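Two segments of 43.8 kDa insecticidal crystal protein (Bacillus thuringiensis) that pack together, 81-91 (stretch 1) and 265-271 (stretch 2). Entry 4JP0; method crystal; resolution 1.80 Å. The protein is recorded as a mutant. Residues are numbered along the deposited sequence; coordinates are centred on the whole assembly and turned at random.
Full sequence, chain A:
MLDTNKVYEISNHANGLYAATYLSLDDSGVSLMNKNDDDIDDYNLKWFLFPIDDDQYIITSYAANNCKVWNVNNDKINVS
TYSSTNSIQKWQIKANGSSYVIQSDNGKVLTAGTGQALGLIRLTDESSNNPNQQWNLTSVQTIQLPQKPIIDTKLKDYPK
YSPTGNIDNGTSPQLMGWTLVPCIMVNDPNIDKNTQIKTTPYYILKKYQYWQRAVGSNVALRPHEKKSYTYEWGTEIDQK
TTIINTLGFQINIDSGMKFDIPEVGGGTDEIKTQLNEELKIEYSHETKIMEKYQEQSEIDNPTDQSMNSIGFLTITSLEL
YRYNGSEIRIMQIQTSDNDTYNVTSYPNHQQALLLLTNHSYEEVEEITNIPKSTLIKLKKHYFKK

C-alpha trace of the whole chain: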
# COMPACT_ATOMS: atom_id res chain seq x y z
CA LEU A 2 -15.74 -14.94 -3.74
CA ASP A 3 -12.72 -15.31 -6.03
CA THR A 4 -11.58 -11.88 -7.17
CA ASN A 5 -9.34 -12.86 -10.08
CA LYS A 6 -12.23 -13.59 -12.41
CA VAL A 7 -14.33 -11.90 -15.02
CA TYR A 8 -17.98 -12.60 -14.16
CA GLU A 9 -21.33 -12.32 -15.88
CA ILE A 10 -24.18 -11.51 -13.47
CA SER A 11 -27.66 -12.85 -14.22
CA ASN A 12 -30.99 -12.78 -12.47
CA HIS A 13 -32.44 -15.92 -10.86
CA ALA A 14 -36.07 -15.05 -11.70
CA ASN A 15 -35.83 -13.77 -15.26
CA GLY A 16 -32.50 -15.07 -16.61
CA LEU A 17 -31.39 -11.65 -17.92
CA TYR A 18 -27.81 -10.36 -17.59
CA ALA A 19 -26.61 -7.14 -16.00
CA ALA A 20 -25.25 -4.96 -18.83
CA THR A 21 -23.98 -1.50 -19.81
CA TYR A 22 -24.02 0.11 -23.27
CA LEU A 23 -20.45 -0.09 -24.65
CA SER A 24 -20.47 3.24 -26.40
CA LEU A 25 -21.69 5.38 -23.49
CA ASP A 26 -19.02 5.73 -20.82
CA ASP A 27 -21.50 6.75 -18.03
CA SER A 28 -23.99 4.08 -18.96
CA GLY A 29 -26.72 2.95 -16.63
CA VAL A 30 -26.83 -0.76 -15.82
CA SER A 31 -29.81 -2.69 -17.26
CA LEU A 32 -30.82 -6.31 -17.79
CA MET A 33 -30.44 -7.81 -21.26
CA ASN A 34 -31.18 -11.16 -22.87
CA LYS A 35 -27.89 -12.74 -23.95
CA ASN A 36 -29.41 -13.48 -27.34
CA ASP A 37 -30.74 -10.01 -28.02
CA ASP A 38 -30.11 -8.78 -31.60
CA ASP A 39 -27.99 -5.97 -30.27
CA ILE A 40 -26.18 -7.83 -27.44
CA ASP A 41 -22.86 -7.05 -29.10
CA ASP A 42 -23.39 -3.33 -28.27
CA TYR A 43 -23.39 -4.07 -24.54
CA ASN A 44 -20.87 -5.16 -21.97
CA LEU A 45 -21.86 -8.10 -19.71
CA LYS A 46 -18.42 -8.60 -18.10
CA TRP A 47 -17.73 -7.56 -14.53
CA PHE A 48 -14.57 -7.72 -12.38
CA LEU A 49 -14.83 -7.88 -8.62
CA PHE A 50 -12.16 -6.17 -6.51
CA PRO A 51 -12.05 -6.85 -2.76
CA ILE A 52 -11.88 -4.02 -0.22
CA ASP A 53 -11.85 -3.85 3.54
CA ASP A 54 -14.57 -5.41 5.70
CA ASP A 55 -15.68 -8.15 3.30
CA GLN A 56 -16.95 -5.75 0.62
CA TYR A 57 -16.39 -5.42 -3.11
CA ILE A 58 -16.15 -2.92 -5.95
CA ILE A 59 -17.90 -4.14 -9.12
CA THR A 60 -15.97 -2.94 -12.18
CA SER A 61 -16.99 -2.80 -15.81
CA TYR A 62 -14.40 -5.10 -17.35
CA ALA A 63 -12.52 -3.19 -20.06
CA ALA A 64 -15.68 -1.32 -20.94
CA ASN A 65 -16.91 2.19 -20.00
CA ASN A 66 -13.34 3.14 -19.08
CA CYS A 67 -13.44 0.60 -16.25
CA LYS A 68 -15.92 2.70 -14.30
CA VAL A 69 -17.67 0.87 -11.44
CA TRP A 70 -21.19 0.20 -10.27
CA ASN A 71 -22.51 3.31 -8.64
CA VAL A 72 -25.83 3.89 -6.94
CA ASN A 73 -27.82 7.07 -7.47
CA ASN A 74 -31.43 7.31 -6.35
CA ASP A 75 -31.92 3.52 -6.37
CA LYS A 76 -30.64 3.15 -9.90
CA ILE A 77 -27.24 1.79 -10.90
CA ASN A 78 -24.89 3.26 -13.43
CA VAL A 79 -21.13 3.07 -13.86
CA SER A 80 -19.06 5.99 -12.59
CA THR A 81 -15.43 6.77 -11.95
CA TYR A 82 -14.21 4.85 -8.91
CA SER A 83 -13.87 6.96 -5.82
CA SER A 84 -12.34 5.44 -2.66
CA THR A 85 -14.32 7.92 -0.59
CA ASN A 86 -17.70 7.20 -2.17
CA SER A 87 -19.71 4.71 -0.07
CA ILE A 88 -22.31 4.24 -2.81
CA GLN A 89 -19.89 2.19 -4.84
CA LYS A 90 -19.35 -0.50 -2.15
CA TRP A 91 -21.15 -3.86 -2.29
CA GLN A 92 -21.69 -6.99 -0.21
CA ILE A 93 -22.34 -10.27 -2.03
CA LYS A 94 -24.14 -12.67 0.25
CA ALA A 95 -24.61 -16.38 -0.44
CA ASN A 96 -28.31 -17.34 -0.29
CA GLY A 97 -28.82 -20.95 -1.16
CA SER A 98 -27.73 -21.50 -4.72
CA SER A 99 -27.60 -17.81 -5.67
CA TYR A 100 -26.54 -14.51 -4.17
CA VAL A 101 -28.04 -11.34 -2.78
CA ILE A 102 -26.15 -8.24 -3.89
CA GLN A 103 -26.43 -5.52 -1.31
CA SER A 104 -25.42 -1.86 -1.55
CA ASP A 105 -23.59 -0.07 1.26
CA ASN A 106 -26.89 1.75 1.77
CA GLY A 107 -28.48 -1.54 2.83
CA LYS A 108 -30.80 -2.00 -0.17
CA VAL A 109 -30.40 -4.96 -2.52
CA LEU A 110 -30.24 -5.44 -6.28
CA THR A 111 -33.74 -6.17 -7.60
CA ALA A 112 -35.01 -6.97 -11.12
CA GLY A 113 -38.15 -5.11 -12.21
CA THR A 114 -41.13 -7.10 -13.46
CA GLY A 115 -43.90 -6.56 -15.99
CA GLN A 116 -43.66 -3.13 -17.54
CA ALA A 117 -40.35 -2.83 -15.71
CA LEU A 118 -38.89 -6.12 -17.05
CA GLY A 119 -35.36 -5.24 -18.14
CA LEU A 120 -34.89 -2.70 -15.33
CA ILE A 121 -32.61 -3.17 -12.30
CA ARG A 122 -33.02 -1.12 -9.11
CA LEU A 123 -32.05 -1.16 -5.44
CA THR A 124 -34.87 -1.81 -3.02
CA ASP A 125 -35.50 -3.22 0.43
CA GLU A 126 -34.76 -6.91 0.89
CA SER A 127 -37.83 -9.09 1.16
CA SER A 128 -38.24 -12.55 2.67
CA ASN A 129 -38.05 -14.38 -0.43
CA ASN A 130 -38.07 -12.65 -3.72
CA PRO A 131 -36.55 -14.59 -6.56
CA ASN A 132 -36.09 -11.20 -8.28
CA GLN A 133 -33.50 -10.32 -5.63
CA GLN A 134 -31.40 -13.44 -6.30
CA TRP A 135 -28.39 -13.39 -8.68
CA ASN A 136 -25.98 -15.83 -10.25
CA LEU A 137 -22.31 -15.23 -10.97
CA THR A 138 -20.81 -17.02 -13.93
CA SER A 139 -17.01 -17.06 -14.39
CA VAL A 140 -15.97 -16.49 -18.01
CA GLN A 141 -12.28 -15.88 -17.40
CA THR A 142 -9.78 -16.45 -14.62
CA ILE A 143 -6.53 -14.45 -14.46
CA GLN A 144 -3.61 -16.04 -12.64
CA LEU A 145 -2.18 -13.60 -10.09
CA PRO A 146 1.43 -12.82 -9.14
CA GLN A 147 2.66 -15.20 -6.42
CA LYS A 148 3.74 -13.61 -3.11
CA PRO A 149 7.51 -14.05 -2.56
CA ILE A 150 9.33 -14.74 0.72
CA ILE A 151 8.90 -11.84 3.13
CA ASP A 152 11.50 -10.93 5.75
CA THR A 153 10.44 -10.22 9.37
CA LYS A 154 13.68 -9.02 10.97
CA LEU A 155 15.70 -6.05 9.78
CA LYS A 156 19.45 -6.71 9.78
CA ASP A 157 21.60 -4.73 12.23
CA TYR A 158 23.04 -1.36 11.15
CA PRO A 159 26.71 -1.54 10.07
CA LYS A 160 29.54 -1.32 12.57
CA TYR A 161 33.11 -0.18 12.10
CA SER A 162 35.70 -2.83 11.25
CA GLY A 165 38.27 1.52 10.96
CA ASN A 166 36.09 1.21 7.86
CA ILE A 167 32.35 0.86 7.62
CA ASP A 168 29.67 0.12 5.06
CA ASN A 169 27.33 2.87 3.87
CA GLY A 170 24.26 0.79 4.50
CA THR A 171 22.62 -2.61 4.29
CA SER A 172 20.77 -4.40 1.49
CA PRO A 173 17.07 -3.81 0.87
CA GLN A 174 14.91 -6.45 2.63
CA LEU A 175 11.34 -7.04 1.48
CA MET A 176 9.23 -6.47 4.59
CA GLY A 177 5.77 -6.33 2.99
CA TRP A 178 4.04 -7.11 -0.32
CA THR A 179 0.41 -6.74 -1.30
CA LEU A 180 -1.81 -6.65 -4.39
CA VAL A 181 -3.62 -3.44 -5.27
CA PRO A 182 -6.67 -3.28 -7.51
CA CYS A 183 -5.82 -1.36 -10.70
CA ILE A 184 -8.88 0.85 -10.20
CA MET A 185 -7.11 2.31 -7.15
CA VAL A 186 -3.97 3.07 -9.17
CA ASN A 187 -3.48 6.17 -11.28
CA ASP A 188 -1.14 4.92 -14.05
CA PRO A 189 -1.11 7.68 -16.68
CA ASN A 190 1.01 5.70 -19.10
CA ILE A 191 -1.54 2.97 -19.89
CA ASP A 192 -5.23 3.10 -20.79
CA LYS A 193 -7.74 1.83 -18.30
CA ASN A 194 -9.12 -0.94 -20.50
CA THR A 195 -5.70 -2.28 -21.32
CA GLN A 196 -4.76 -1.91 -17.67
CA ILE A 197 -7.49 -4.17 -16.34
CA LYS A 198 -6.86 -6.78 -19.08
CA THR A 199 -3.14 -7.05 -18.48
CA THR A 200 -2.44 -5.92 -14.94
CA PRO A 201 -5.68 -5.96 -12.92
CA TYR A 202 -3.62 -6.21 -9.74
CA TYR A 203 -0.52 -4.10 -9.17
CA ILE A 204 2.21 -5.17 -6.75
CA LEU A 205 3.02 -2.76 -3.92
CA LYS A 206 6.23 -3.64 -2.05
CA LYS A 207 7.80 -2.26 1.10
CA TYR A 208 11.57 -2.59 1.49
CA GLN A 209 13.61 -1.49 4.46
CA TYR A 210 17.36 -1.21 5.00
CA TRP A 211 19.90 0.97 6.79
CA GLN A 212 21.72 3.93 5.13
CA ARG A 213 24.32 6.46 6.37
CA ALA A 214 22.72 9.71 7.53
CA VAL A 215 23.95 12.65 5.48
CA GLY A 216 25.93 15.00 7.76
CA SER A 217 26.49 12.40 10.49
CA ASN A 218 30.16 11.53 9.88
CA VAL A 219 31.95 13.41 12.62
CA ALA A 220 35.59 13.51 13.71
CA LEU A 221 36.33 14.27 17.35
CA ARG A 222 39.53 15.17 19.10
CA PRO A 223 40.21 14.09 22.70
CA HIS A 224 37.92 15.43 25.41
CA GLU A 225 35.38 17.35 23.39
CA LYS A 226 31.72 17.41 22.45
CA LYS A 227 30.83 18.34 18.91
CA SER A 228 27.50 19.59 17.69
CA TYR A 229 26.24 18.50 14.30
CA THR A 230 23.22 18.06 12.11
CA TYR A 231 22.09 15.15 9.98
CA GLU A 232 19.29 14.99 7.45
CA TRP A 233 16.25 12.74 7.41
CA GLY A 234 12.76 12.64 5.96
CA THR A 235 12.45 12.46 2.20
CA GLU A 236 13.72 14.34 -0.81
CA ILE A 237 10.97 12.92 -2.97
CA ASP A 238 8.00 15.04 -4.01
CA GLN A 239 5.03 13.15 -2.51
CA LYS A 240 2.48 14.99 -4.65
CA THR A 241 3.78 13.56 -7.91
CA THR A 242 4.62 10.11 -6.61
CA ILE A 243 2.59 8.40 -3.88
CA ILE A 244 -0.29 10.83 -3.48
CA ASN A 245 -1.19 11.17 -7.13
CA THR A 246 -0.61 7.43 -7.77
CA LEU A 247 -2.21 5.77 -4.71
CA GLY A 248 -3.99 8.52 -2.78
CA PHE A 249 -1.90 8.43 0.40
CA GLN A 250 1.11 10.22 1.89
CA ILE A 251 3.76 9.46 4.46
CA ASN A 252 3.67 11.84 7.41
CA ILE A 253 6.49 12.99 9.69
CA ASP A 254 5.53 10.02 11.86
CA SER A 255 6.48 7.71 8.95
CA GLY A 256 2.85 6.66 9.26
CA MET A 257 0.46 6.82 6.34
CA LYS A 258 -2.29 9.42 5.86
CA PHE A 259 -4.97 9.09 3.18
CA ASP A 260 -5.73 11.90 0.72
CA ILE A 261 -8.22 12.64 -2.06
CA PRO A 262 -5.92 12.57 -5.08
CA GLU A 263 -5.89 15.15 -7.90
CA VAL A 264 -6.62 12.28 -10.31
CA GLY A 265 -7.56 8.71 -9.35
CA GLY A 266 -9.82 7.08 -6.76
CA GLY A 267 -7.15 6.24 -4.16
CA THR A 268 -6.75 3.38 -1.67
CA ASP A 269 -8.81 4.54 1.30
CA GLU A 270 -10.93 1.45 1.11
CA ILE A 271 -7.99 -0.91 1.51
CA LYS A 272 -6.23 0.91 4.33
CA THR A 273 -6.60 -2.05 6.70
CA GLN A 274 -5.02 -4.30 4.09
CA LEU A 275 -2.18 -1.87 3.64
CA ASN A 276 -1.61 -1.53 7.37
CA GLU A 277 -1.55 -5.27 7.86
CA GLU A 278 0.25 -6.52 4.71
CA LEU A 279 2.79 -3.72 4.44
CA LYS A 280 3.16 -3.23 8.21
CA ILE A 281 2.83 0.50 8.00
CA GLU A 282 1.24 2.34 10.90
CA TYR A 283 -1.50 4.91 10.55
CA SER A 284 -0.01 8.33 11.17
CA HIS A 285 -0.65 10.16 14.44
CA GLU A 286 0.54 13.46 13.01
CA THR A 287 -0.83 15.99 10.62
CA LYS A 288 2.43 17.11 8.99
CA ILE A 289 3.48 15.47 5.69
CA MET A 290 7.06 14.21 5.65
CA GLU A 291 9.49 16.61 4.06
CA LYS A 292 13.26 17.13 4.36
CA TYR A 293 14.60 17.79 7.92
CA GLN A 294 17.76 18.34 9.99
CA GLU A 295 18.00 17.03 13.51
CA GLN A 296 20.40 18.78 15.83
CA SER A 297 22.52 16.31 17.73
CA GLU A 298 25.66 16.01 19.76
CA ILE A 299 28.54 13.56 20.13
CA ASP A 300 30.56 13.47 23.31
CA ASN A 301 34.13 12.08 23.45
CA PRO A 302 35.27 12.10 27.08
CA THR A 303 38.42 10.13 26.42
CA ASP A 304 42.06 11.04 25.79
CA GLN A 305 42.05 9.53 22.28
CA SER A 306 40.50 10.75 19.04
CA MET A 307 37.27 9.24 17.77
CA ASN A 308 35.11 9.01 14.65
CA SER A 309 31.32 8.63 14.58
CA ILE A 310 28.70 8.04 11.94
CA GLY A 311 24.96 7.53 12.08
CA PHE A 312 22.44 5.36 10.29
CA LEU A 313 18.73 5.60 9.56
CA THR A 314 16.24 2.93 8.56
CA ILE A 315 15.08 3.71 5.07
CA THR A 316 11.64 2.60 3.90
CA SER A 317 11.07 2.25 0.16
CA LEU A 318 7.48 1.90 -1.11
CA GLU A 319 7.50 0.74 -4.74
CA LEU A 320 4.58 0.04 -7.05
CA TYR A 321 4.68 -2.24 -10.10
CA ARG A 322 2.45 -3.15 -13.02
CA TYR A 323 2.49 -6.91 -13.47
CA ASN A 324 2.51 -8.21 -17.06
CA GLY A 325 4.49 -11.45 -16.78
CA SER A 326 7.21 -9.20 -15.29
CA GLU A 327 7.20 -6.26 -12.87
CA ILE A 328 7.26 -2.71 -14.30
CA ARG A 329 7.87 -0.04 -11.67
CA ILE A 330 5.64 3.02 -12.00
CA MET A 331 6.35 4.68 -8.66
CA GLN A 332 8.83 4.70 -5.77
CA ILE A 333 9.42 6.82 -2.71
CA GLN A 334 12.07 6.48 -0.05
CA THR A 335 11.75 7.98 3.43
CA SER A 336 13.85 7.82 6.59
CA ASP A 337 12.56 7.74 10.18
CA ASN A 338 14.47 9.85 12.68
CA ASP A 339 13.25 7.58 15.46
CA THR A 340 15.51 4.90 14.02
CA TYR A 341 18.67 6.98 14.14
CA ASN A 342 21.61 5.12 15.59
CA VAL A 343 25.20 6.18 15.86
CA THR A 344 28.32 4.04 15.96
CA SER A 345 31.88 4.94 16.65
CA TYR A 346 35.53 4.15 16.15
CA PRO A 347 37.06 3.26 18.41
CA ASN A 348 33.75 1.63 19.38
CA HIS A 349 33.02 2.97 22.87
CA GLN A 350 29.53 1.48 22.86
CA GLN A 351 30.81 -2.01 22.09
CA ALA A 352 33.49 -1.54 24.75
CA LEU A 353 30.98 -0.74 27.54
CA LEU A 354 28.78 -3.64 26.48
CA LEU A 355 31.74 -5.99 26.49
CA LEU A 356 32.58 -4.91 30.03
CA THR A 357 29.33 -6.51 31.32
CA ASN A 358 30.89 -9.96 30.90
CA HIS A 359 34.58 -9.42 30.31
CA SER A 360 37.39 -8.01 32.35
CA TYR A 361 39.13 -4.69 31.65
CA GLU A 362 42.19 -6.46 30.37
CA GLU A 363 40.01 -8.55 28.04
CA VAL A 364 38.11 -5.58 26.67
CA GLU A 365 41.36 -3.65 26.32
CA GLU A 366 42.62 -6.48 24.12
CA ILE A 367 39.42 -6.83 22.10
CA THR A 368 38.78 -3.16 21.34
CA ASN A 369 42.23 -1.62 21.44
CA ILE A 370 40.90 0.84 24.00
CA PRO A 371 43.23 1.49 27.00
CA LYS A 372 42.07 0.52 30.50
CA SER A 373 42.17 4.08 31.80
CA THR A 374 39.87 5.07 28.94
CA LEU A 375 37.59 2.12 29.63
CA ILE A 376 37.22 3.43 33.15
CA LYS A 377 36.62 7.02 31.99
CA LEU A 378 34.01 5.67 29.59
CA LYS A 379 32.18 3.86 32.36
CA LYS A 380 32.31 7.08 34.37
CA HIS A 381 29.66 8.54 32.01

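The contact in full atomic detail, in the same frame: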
# COMPACT_ATOMS: atom_id res chain seq x y z
N THR A 81 -16.82 6.85 -12.36
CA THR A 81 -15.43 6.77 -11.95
C THR A 81 -15.28 6.32 -10.48
O THR A 81 -15.88 6.90 -9.57
CB THR A 81 -14.79 8.15 -12.14
OG1 THR A 81 -14.89 8.53 -13.51
CG2 THR A 81 -13.28 8.11 -11.84
N TYR A 82 -14.41 5.34 -10.25
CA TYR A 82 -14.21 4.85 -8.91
C TYR A 82 -13.75 5.96 -8.02
O TYR A 82 -12.91 6.78 -8.41
CB TYR A 82 -13.14 3.74 -8.88
CG TYR A 82 -12.78 3.34 -7.48
CD1 TYR A 82 -13.74 2.81 -6.61
CD2 TYR A 82 -11.48 3.50 -7.00
CE1 TYR A 82 -13.43 2.43 -5.31
CE2 TYR A 82 -11.16 3.13 -5.71
CZ TYR A 82 -12.13 2.61 -4.86
OH TYR A 82 -11.80 2.23 -3.59
N SER A 83 -14.34 6.02 -6.84
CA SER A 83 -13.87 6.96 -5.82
C SER A 83 -13.74 6.21 -4.50
O SER A 83 -14.75 5.65 -4.02
CB SER A 83 -14.86 8.10 -5.64
OG SER A 83 -14.56 8.76 -4.42
N SER A 84 -12.53 6.21 -3.89
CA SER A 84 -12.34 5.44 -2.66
C SER A 84 -13.01 6.11 -1.46
O SER A 84 -13.01 5.56 -0.37
CB SER A 84 -10.86 5.11 -2.38
OG SER A 84 -10.12 6.28 -2.05
N THR A 85 -13.62 7.27 -1.67
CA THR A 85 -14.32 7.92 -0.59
C THR A 85 -15.81 7.94 -0.82
O THR A 85 -16.54 8.59 -0.06
CB THR A 85 -13.76 9.34 -0.36
OG1 THR A 85 -13.65 10.04 -1.61
CG2 THR A 85 -12.31 9.25 0.12
N ASN A 86 -16.28 7.24 -1.85
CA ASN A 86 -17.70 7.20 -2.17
C ASN A 86 -18.36 5.88 -1.76
O ASN A 86 -18.23 4.86 -2.46
CB ASN A 86 -17.93 7.41 -3.66
CG ASN A 86 -19.34 7.85 -3.95
OD1 ASN A 86 -20.20 7.78 -3.08
ND2 ASN A 86 -19.58 8.36 -5.17
N SER A 87 -19.12 5.92 -0.66
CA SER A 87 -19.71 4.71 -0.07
C SER A 87 -20.70 4.01 -1.00
O SER A 87 -20.88 2.79 -0.93
CB SER A 87 -20.38 5.02 1.27
OG SER A 87 -21.70 5.51 1.12
N ILE A 88 -21.31 4.79 -1.90
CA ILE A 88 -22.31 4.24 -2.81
C ILE A 88 -21.74 3.38 -3.88
O ILE A 88 -22.47 3.02 -4.81
CB ILE A 88 -23.05 5.36 -3.51
CG1 ILE A 88 -22.05 6.12 -4.41
CG2 ILE A 88 -23.78 6.26 -2.51
CD1 ILE A 88 -22.70 6.98 -5.56
N GLN A 89 -20.43 3.12 -3.86
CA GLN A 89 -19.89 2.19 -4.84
C GLN A 89 -19.49 0.87 -4.17
O GLN A 89 -18.93 0.00 -4.81
CB GLN A 89 -18.69 2.81 -5.54
CG GLN A 89 -19.08 4.03 -6.37
CD GLN A 89 -17.88 4.75 -6.94
OE1 GLN A 89 -16.76 4.48 -6.54
NE2 GLN A 89 -18.12 5.66 -7.85
N LYS A 90 -19.75 0.74 -2.87
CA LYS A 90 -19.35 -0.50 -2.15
C LYS A 90 -20.47 -1.54 -2.07
O LYS A 90 -21.64 -1.21 -1.82
CB LYS A 90 -18.87 -0.17 -0.72
CG LYS A 90 -17.68 0.81 -0.67
CD LYS A 90 -17.11 0.88 0.77
CE LYS A 90 -18.03 1.68 1.64
NZ LYS A 90 -17.54 1.87 3.10
N TRP A 91 -20.14 -2.80 -2.27
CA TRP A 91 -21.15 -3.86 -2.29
C TRP A 91 -20.79 -5.01 -1.37
O TRP A 91 -19.61 -5.24 -1.07
CB TRP A 91 -21.28 -4.43 -3.73
CG TRP A 91 -21.63 -3.34 -4.71
CD1 TRP A 91 -20.77 -2.52 -5.36
CD2 TRP A 91 -22.94 -2.93 -5.07
NE1 TRP A 91 -21.46 -1.62 -6.12
CE2 TRP A 91 -22.81 -1.86 -5.97
CE3 TRP A 91 -24.22 -3.38 -4.74
CZ2 TRP A 91 -23.91 -1.22 -6.55
CZ3 TRP A 91 -25.32 -2.75 -5.32
CH2 TRP A 91 -25.16 -1.68 -6.19
N GLY A 265 -7.57 10.05 -9.93
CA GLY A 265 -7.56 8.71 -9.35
C GLY A 265 -8.48 8.58 -8.15
O GLY A 265 -8.79 9.58 -7.50
N GLY A 266 -8.94 7.36 -7.89
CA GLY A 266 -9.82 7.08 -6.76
C GLY A 266 -9.13 6.86 -5.42
O GLY A 266 -9.75 7.03 -4.39
N GLY A 267 -7.86 6.48 -5.42
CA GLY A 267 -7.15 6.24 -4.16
C GLY A 267 -7.35 4.87 -3.51
O GLY A 267 -8.01 4.00 -4.06
N THR A 268 -6.75 4.68 -2.33
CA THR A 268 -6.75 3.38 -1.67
C THR A 268 -7.39 3.41 -0.29
O THR A 268 -7.15 2.52 0.54
CB THR A 268 -5.29 2.89 -1.53
OG1 THR A 268 -4.47 3.99 -1.13
CG2 THR A 268 -4.72 2.48 -2.89
N ASP A 269 -8.22 4.42 -0.01
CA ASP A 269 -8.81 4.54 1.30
C ASP A 269 -9.54 3.29 1.73
O ASP A 269 -9.57 2.98 2.87
CB ASP A 269 -9.75 5.73 1.45
CG ASP A 269 -10.02 6.04 2.89
OD1 ASP A 269 -9.07 6.41 3.57
OD2 ASP A 269 -11.13 5.85 3.37
N GLU A 270 -10.13 2.60 0.78
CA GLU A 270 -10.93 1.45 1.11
C GLU A 270 -10.13 0.18 1.34
O GLU A 270 -10.73 -0.87 1.60
CB GLU A 270 -12.06 1.22 0.09
CG GLU A 270 -13.18 2.23 0.22
CD GLU A 270 -14.05 2.33 -1.03
OE1 GLU A 270 -13.65 1.83 -2.10
OE2 GLU A 270 -15.11 2.95 -0.97
N ILE A 271 -8.80 0.25 1.20
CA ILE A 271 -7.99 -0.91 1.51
C ILE A 271 -6.96 -0.57 2.59
O ILE A 271 -5.95 -1.27 2.76
CB ILE A 271 -7.30 -1.54 0.24
CG1 ILE A 271 -6.39 -0.52 -0.45
CG2 ILE A 271 -8.39 -2.07 -0.75
CD1 ILE A 271 -5.33 -1.15 -1.36
O HOH W 1 -9.49 1.72 -2.03
O HOH W 2 -16.12 3.52 -3.19

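Two loops far apart in sequence meet here, and most of the surface they bury is contributed by Glu270, Ser84 and the pair Gly266 and Tyr82. The contact is largely polar, and its geometry is that of carboxylate, hydroxyl and carbonyl groups fitted closely together.

Glu270 covers more surface than any other residue. Its CA-to-CB bond points toward the first loop, and its side chain (chi1 m, chi2 t) carries the carboxylate to a buried site. There Tyr82 OH donates a hydrogen bond to Glu270 OE1 at 2.4 Å, a very short distance. A phenol suits this role because it is a good donor at the end of a long rigid ring: the CA-to-CB bond of Tyr82 runs sideways to the other loop, yet the ring brings its hydroxyl up to the acid. Glu270 OE1 lies at the edge of that ring, near its plane, where a hydroxyl hydrogen can point straight at it. By the other carboxylate oxygen, a water lies 2.5 Å from Glu270 OE2 and 2.6 Å from Asn86 O, bridging the acid to the backbone of the first loop. Aliphatic atoms complete the packing: Lys90 CG lies 3.4 Å from Glu270 OE2, and Glu270 CG lies 3.4 Å from Ser84 O. Although Lys90 is a basic residue, it is the methylene part of its side chain that makes the approach; Lys90 NZ is 4.9 Å from Glu270 OE2. Glu270 OE2 and Ser84 O are also only 3.4 Å apart, but both are acceptors and no hydrogen bond joins them.

Ser84 is the second centre. It sits inside a type I turn running from Ser83 to Asn86, closed by Asn86 N donating to Ser83 O at 3.1 Å; its CA-to-CB bond points toward the second loop, and chi1 is p. Two donors of this one residue converge on a single carbonyl: Ser84 N reaches Gly266 O at 2.9 Å, and Ser84 OG reaches the same Gly266 O at a very short 2.5 Å. The hydroxyl also accepts a weak hydrogen bond from Asp269 N, with Asp269 N to Ser84 OG at 3.4 Å. Serine fits because a small hydroxyl can give and receive at once while taking little room.

The glycines make that closeness possible. Gly266 CA lies 3.5 Å from Tyr82 O, and a CB on Gly266 would fall 2.5 Å from Tyr82 CD2, a clash with the ring. At Gly267 a CB would come within 3.0 Å of Ser84 OG, and its positive phi would jam that atom against the preceding carbonyl as well. A second water ties the loops together near the tyrosine: it donates to Tyr82 OH at 2.8 Å, donates weakly to Gly267 O at 3.4 Å, and weakly accepts from Glu270 N at 3.0 Å.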